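Peptidoglycan D,D-transpeptidase MrdA (Pseudomonas aeruginosa, PDB 7KIS) probably cross-links the peptidoglycan of the cell wall as a penicillin-binding D,D-transpeptidase of the inner membrane, and is captured here with the diazabicyclooctane inhibitor WCK 5153. Local coordinates at residues I207-E212 with D417-A422; V248-S253 with R477-K482. All blocks are in the same frame, centred on the assembly; numbering follows the deposited sequence.

Contact 1 of 2, residues I207-E212 with D417-A422; sequences IERFYE and DMFGEA
Tyr211 and Asp417 make the one hydrogen bond between 207-212 and 417-422: the phenol OH donates to Asp417 OD2 over 2.9 Å. It reaches the anti lone pair of OD2, the one turned away from OD1, and the oxygen lies in the plane of the tyrosine ring at its edge, with the carboxylate plane turned 78° from the ring. A chi1 of 45° places Asp417 CG between its own backbone N and carbonyl carbon, 3.4 Å from Tyr211 OH. Both carboxylate oxygens have further partners, OD1 the backbone N of Leu480 and OD2 that of Ala481, which would favour a charged aspartate.

CH-pi contacts carry much of the rest. Asp417 CA stands over one face of the Phe210 ring, 3.7 Å from its centroid and offset toward the rim, while Phe210 CD1 in turn lies over the centre of the Tyr211 ring. Asp417 meets both rings, its CB lying 3.6 Å from Tyr211 CE2. Arg209 CD sits squarely above the Phe419 ring, 3.3 Å from the centroid. Beyond it the guanidinium spreads over the ring's outer end, its plane 16° from that of the ring, with NE bonded to Lys204 O. Apolar packing is lighter: Phe210 CD2 meets Phe419 CB at 4.3 Å.

Helix 206-210, in the dimerisation-domain region, thus rests against a transpeptidase-region loop that makes a type II turn from Met418 to Glu421, with Gly420 at positive phi. Helix 317-320 backs the loop through Leu319 and Arg320, and Tyr211 and Ile207 reach strands 481-484 and 247-249, respectively.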
ATOM      1  N   ILE A 207       9.687   5.046  10.953  1.00 44.44           N
ATOM      2  CA  ILE A 207      10.449   3.974  11.589  1.00 42.15           C
ATOM      3  C   ILE A 207      11.145   4.455  12.857  1.00 43.55           C
ATOM      4  O   ILE A 207      11.275   3.695  13.825  1.00 48.94           O
ATOM      5  CB  ILE A 207      11.454   3.383  10.582  1.00 41.82           C
ATOM      6  CG1 ILE A 207      10.713   2.645   9.466  1.00 43.57           C
ATOM      7  CG2 ILE A 207      12.434   2.442  11.271  1.00 40.12           C
ATOM      8  CD1 ILE A 207      10.092   1.338   9.916  1.00 32.88           C
ATOM      9  N   GLU A 208      11.596   5.713  12.883  1.00 41.73           N
ATOM     10  CA  GLU A 208      12.285   6.228  14.064  1.00 42.73           C
ATOM     11  C   GLU A 208      11.416   6.110  15.310  1.00 47.38           C
ATOM     12  O   GLU A 208      11.918   5.821  16.401  1.00 47.66           O
ATOM     13  CB  GLU A 208      12.695   7.684  13.840  1.00 40.98           C
ATOM     14  CG  GLU A 208      13.641   7.895  12.673  1.00 38.43           C
ATOM     15  CD  GLU A 208      15.100   7.798  13.079  1.00 37.46           C
ATOM     16  OE1 GLU A 208      15.508   6.739  13.602  1.00 38.26           O
ATOM     17  OE2 GLU A 208      15.841   8.782  12.876  1.00 40.08           O
ATOM     18  N   ARG A 209      10.113   6.346  15.167  1.00 43.24           N
ATOM     19  CA  ARG A 209       9.196   6.271  16.298  1.00 42.09           C
ATOM     20  C   ARG A 209       8.797   4.833  16.621  1.00 42.06           C
ATOM     21  O   ARG A 209       8.919   4.391  17.768  1.00 48.22           O
ATOM     22  CB  ARG A 209       7.960   7.118  16.019  1.00 50.46           C
ATOM     23  CG  ARG A 209       7.142   7.407  17.249  1.00 39.08           C
ATOM     24  CD  ARG A 209       5.706   7.616  16.858  1.00 45.11           C
ATOM     25  NE  ARG A 209       5.129   8.800  17.482  1.00 73.27           N
ATOM     26  CZ  ARG A 209       4.325   8.768  18.539  1.00 67.92           C
ATOM     27  NH1 ARG A 209       3.992   7.606  19.085  1.00 62.65           N
ATOM     28  NH2 ARG A 209       3.847   9.896  19.046  1.00 52.83           N
ATOM     29  N   PHE A 210       8.275   4.104  15.624  1.00 35.87           N
ATOM     30  CA  PHE A 210       7.780   2.748  15.857  1.00 28.52           C
ATOM     31  C   PHE A 210       8.821   1.888  16.560  1.00 31.18           C
ATOM     32  O   PHE A 210       8.492   1.100  17.454  1.00 34.58           O
ATOM     33  CB  PHE A 210       7.367   2.107  14.528  1.00 33.28           C
ATOM     34  CG  PHE A 210       6.465   0.910  14.678  1.00 30.61           C
ATOM     35  CD1 PHE A 210       6.983  -0.332  15.009  1.00 31.26           C
ATOM     36  CD2 PHE A 210       5.099   1.027  14.478  1.00 32.74           C
ATOM     37  CE1 PHE A 210       6.156  -1.432  15.146  1.00 26.69           C
ATOM     38  CE2 PHE A 210       4.266  -0.070  14.613  1.00 32.17           C
ATOM     39  CZ  PHE A 210       4.796  -1.300  14.947  1.00 24.41           C
ATOM     40  N   TYR A 211      10.085   2.023  16.166  1.00 31.73           N
ATOM     41  CA  TYR A 211      11.186   1.292  16.778  1.00 34.42           C
ATOM     42  C   TYR A 211      12.077   2.206  17.611  1.00 41.37           C
ATOM     43  O   TYR A 211      13.291   1.998  17.689  1.00 42.04           O
ATOM     44  CB  TYR A 211      12.005   0.577  15.709  1.00 32.99           C
ATOM     45  CG  TYR A 211      11.284  -0.568  15.039  1.00 41.37           C
ATOM     46  CD1 TYR A 211      10.951  -1.715  15.746  1.00 31.95           C
ATOM     47  CD2 TYR A 211      10.939  -0.502  13.695  1.00 36.84           C
ATOM     48  CE1 TYR A 211      10.295  -2.765  15.135  1.00 32.21           C
ATOM     49  CE2 TYR A 211      10.281  -1.547  13.075  1.00 37.70           C
ATOM     50  CZ  TYR A 211       9.963  -2.677  13.800  1.00 39.16           C
ATOM     51  OH  TYR A 211       9.309  -3.723  13.192  1.00 39.09           O
ATOM     52  N   GLU A 212      11.486   3.231  18.231  1.00 37.65           N
ATOM     53  CA  GLU A 212      12.262   4.134  19.076  1.00 36.63           C
ATOM     54  C   GLU A 212      12.911   3.386  20.233  1.00 41.60           C
ATOM     55  O   GLU A 212      14.056   3.672  20.602  1.00 36.40           O
ATOM     56  CB  GLU A 212      11.371   5.262  19.595  1.00 37.50           C
ATOM     57  CG  GLU A 212      12.005   6.104  20.687  1.00 35.50           C
ATOM     58  CD  GLU A 212      13.190   6.908  20.188  1.00 46.02           C
ATOM     59  OE1 GLU A 212      13.088   7.511  19.098  1.00 43.99           O
ATOM     60  OE2 GLU A 212      14.226   6.937  20.886  1.00 50.31           O
ATOM     61  N   ASP A 417       4.816  -2.898  10.830  1.00 35.46           N
ATOM     62  CA  ASP A 417       5.557  -1.842  11.515  1.00 29.00           C
ATOM     63  C   ASP A 417       5.418  -0.503  10.787  1.00 33.80           C
ATOM     64  O   ASP A 417       6.389   0.106  10.347  1.00 40.81           O
ATOM     65  CB  ASP A 417       7.029  -2.230  11.648  1.00 31.13           C
ATOM     66  CG  ASP A 417       7.602  -2.794  10.360  1.00 30.04           C
ATOM     67  OD1 ASP A 417       7.034  -2.521   9.283  1.00 23.32           O
ATOM     68  OD2 ASP A 417       8.622  -3.512  10.425  1.00 36.09           O
ATOM     69  N   MET A 418       4.183  -0.026  10.654  1.00 44.23           N
ATOM     70  CA  MET A 418       3.908   1.269  10.043  1.00 43.45           C
ATOM     71  C   MET A 418       3.132   2.128  11.032  1.00 35.88           C
ATOM     72  O   MET A 418       2.009   1.780  11.414  1.00 40.48           O
ATOM     73  CB  MET A 418       3.136   1.105   8.735  1.00 30.76           C
ATOM     74  CG  MET A 418       3.998   0.598   7.590  1.00 30.58           C
ATOM     75  SD  MET A 418       3.150   0.571   6.001  1.00 64.73           S
ATOM     76  CE  MET A 418       4.384  -0.216   4.970  1.00 43.93           C
ATOM     77  N   PHE A 419       3.729   3.247  11.442  1.00 30.75           N
ATOM     78  CA  PHE A 419       3.142   4.082  12.481  1.00 36.41           C
ATOM     79  C   PHE A 419       1.981   4.897  11.932  1.00 38.77           C
ATOM     80  O   PHE A 419       2.118   5.594  10.921  1.00 51.13           O
ATOM     81  CB  PHE A 419       4.176   5.021  13.100  1.00 39.63           C
ATOM     82  CG  PHE A 419       3.589   5.937  14.136  1.00 41.00           C
ATOM     83  CD1 PHE A 419       3.159   5.433  15.353  1.00 41.90           C
ATOM     84  CD2 PHE A 419       3.425   7.289  13.881  1.00 49.73           C
ATOM     85  CE1 PHE A 419       2.599   6.259  16.304  1.00 45.82           C
ATOM     86  CE2 PHE A 419       2.864   8.125  14.832  1.00 50.87           C
ATOM     87  CZ  PHE A 419       2.448   7.607  16.045  1.00 47.38           C
ATOM     88  N   GLY A 420       0.835   4.809  12.604  1.00 35.34           N
ATOM     89  CA  GLY A 420      -0.304   5.628  12.249  1.00 40.78           C
ATOM     90  C   GLY A 420      -1.023   5.190  10.998  1.00 44.61           C
ATOM     91  O   GLY A 420      -1.560   6.033  10.271  1.00 44.76           O
ATOM     92  N   GLU A 421      -1.049   3.890  10.719  1.00 37.75           N
ATOM     93  CA  GLU A 421      -1.765   3.393   9.553  1.00 40.58           C
ATOM     94  C   GLU A 421      -3.265   3.481   9.797  1.00 48.26           C
ATOM     95  O   GLU A 421      -3.775   2.953  10.789  1.00 46.87           O
ATOM     96  CB  GLU A 421      -1.352   1.951   9.259  1.00 42.79           C
ATOM     97  CG  GLU A 421      -1.538   1.520   7.812  1.00 49.00           C
ATOM     98  CD  GLU A 421      -1.469   0.012   7.642  1.00 49.51           C
ATOM     99  OE1 GLU A 421      -2.240  -0.536   6.825  1.00 45.85           O
ATOM    100  OE2 GLU A 421      -0.644  -0.626   8.329  1.00 51.18           O
ATOM    101  N   ALA A 422      -3.970   4.151   8.891  1.00 50.66           N
ATOM    102  CA  ALA A 422      -5.413   4.278   9.018  1.00 45.20           C
ATOM    103  C   ALA A 422      -6.074   2.937   8.742  1.00 44.79           C
ATOM    104  O   ALA A 422      -5.640   2.183   7.868  1.00 54.84           O
ATOM    105  CB  ALA A 422      -5.948   5.345   8.063  1.00 39.35           C
TER

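Contact 2 of 2, residues V248-S253 with R477-K482; sequences VLSIDS and RPHLAK
The His479 imidazole, the flat group nearest Ser250, has Arg477 O and Ala481 O at its edge, in the ring plane; Ser250 OG approaches obliquely, 4.2 Å from ND1. Within its own segment ND1 makes a weak, nearly straight bond to Ala481 O (3.3 Å, 173°). NE2 is bonded to Thr277 O.

Two backbone bonds join the segments, Lys482 N to Val248 O at 2.6 Å and Ser250 N to Leu480 O at 2.5 Å; the pattern is clear, but at this resolution the short lengths are no sign of tightness. They flank Leu249 and Ala481, an antiparallel non-hydrogen-bonded pair whose CA atoms are 4.5 Å apart and whose side chains diverge. Ser250 OG, beside its own backbone N (chi1 -38°), also turns to Leu480 O, but that approach is too short to be trusted in detail.

On the apolar side Ile251 and Leu480 run side by side, pointing the same way, and Ile251 CD1 touches Leu480 CD2 at 3.6 Å. Met283 of strand 280-286 packs on both, and Val280 on Leu480. Lys482 brings CB to within 3.3 Å of Val248 O while its chain leads off to a salt bridge with Asp279.

The arrangement is an antiparallel strand pairing at one margin of a mixed sheet: 481-484, an outermost strand of the transpeptidase region, is added to 247-249, which on its other side runs parallel to 71-72. It thereby joins parts of the chain more than 220 residues apart.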
ATOM      1  N   VAL A 248      17.680  -2.706   9.530  1.00 31.24           N
ATOM      2  CA  VAL A 248      17.837  -2.822   8.089  1.00 33.24           C
ATOM      3  C   VAL A 248      16.442  -2.785   7.488  1.00 31.33           C
ATOM      4  O   VAL A 248      15.586  -3.607   7.840  1.00 30.90           O
ATOM      5  CB  VAL A 248      18.575  -4.110   7.698  1.00 30.19           C
ATOM      6  CG1 VAL A 248      19.012  -4.050   6.248  1.00 28.16           C
ATOM      7  CG2 VAL A 248      19.768  -4.335   8.615  1.00 36.46           C
ATOM      8  N   LEU A 249      16.207  -1.838   6.589  1.00 36.74           N
ATOM      9  CA  LEU A 249      14.880  -1.699   6.017  1.00 31.21           C
ATOM     10  C   LEU A 249      14.742  -2.583   4.786  1.00 28.04           C
ATOM     11  O   LEU A 249      15.725  -2.942   4.129  1.00 26.26           O
ATOM     12  CB  LEU A 249      14.591  -0.245   5.644  1.00 28.82           C
ATOM     13  CG  LEU A 249      14.642   0.801   6.757  1.00 30.85           C
ATOM     14  CD1 LEU A 249      14.489   2.189   6.164  1.00 31.49           C
ATOM     15  CD2 LEU A 249      13.571   0.542   7.804  1.00 28.69           C
ATOM     16  N   SER A 250      13.493  -2.923   4.471  1.00 28.68           N
ATOM     17  CA  SER A 250      13.203  -3.716   3.286  1.00 33.94           C
ATOM     18  C   SER A 250      13.276  -2.899   2.011  1.00 32.15           C
ATOM     19  O   SER A 250      13.400  -3.478   0.927  1.00 30.55           O
ATOM     20  CB  SER A 250      11.820  -4.361   3.403  1.00 27.83           C
ATOM     21  OG  SER A 250      11.572  -4.784   4.731  1.00 29.68           O
ATOM     22  N   ILE A 251      13.223  -1.571   2.119  1.00 27.64           N
ATOM     23  CA  ILE A 251      13.100  -0.726   0.942  1.00 25.01           C
ATOM     24  C   ILE A 251      14.418  -0.699   0.184  1.00 29.88           C
ATOM     25  O   ILE A 251      15.479  -0.404   0.752  1.00 34.83           O
ATOM     26  CB  ILE A 251      12.678   0.695   1.343  1.00 23.82           C
ATOM     27  CG1 ILE A 251      11.257   0.709   1.907  1.00 29.40           C
ATOM     28  CG2 ILE A 251      12.796   1.639   0.160  1.00 29.55           C
ATOM     29  CD1 ILE A 251      10.807   2.084   2.364  1.00 29.02           C
ATOM     30  N   ASP A 252      14.355  -1.004  -1.106  1.00 32.78           N
ATOM     31  CA  ASP A 252      15.439  -0.695  -2.025  1.00 30.38           C
ATOM     32  C   ASP A 252      15.224   0.713  -2.558  1.00 32.68           C
ATOM     33  O   ASP A 252      14.214   0.982  -3.223  1.00 44.56           O
ATOM     34  CB  ASP A 252      15.498  -1.704  -3.169  1.00 29.84           C
ATOM     35  CG  ASP A 252      16.755  -1.559  -4.004  1.00 37.94           C
ATOM     36  OD1 ASP A 252      17.863  -1.552  -3.427  1.00 43.83           O
ATOM     37  OD2 ASP A 252      16.633  -1.455  -5.241  1.00 42.41           O
ATOM     38  N   SER A 253      16.170   1.606  -2.273  1.00 31.87           N
ATOM     39  CA  SER A 253      16.000   3.002  -2.642  1.00 38.43           C
ATOM     40  C   SER A 253      16.413   3.275  -4.076  1.00 33.07           C
ATOM     41  O   SER A 253      16.151   4.366  -4.582  1.00 30.84           O
ATOM     42  CB  SER A 253      16.806   3.900  -1.698  1.00 42.69           C
ATOM     43  OG  SER A 253      16.523   3.553  -0.357  1.00 43.41           O
ATOM     44  N   ARG A 477       2.172 -10.220   6.468  1.00 34.20           N
ATOM     45  CA  ARG A 477       1.946  -8.789   6.581  1.00 33.32           C
ATOM     46  C   ARG A 477       3.127  -8.016   6.000  1.00 32.78           C
ATOM     47  O   ARG A 477       4.279  -8.434   6.153  1.00 41.57           O
ATOM     48  CB  ARG A 477       1.728  -8.398   8.041  1.00 33.63           C
ATOM     49  CG  ARG A 477       0.524  -9.074   8.674  1.00 40.03           C
ATOM     50  CD  ARG A 477       0.101  -8.383   9.957  1.00 35.51           C
ATOM     51  NE  ARG A 477      -1.276  -8.713  10.314  1.00 44.28           N
ATOM     52  CZ  ARG A 477      -1.938  -8.165  11.327  1.00 47.78           C
ATOM     53  NH1 ARG A 477      -1.351  -7.256  12.094  1.00 51.67           N
ATOM     54  NH2 ARG A 477      -3.190  -8.527  11.575  1.00 48.13           N
ATOM     55  N   PRO A 478       2.877  -6.895   5.326  1.00 31.22           N
ATOM     56  CA  PRO A 478       3.987  -6.050   4.877  1.00 29.17           C
ATOM     57  C   PRO A 478       4.758  -5.510   6.071  1.00 30.17           C
ATOM     58  O   PRO A 478       4.207  -5.308   7.155  1.00 34.86           O
ATOM     59  CB  PRO A 478       3.294  -4.922   4.101  1.00 31.25           C
ATOM     60  CG  PRO A 478       1.917  -5.430   3.807  1.00 27.01           C
ATOM     61  CD  PRO A 478       1.568  -6.348   4.932  1.00 29.47           C
ATOM     62  N   HIS A 479       6.050  -5.277   5.863  1.00 32.43           N
ATOM     63  CA  HIS A 479       6.892  -4.772   6.935  1.00 30.34           C
ATOM     64  C   HIS A 479       8.077  -4.036   6.333  1.00 28.31           C
ATOM     65  O   HIS A 479       8.666  -4.495   5.350  1.00 32.99           O
ATOM     66  CB  HIS A 479       7.373  -5.905   7.855  1.00 28.84           C
ATOM     67  CG  HIS A 479       7.985  -7.061   7.125  1.00 35.23           C
ATOM     68  ND1 HIS A 479       9.334  -7.338   7.172  1.00 35.89           N
ATOM     69  CD2 HIS A 479       7.431  -8.017   6.342  1.00 34.64           C
ATOM     70  CE1 HIS A 479       9.587  -8.411   6.443  1.00 29.99           C
ATOM     71  NE2 HIS A 479       8.449  -8.843   5.929  1.00 30.04           N
ATOM     72  N   LEU A 480       8.419  -2.897   6.933  1.00 27.88           N
ATOM     73  CA  LEU A 480       9.588  -2.141   6.501  1.00 29.16           C
ATOM     74  C   LEU A 480      10.865  -2.727   7.089  1.00 24.75           C
ATOM     75  O   LEU A 480      11.818  -3.019   6.360  1.00 29.98           O
ATOM     76  CB  LEU A 480       9.436  -0.671   6.896  1.00 27.62           C
ATOM     77  CG  LEU A 480       8.251   0.067   6.271  1.00 32.11           C
ATOM     78  CD1 LEU A 480       7.679   1.096   7.233  1.00 32.16           C
ATOM     79  CD2 LEU A 480       8.669   0.725   4.971  1.00 38.66           C
ATOM     80  N   ALA A 481      10.902  -2.891   8.410  1.00 27.60           N
ATOM     81  CA  ALA A 481      12.066  -3.443   9.090  1.00 31.38           C
ATOM     82  C   ALA A 481      12.347  -4.868   8.636  1.00 32.43           C
ATOM     83  O   ALA A 481      11.625  -5.799   9.009  1.00 38.21           O
ATOM     84  CB  ALA A 481      11.867  -3.403  10.605  1.00 29.04           C
ATOM     85  N   LYS A 482      13.388  -5.050   7.823  1.00 32.42           N
ATOM     86  CA  LYS A 482      13.768  -6.394   7.404  1.00 32.55           C
ATOM     87  C   LYS A 482      14.361  -7.179   8.568  1.00 31.42           C
ATOM     88  O   LYS A 482      13.978  -8.329   8.811  1.00 28.90           O
ATOM     89  CB  LYS A 482      14.754  -6.328   6.238  1.00 25.82           C
ATOM     90  CG  LYS A 482      14.822  -7.607   5.418  1.00 19.32           C
ATOM     91  CD  LYS A 482      15.552  -7.389   4.104  1.00 29.64           C
ATOM     92  CE  LYS A 482      15.914  -8.714   3.445  1.00 30.96           C
ATOM     93  NZ  LYS A 482      14.714  -9.562   3.184  1.00 17.03           N
TER

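Contact 2 is buried and largely backbone-made, whereas contact 1 is only partly buried, with Arg209 and Phe210 exposed, and relies on side chains: aromatic faces, an arginine and one phenol-carboxylate bond. Asp417 bridges the two, since its carboxylate also grips the backbone of 477-482. Tyr211 CE2 packs on Ala481 CB at 3.5 Å. Ile207 meets both Leu249 and Leu480, so helix 206-210 lies against the strand pair of contact 2. The segments alternate along the chain, and both contacts join an earlier part of it (207-212, 248-253) to a later one (417-422, 477-482), away from the inhibitor pocket.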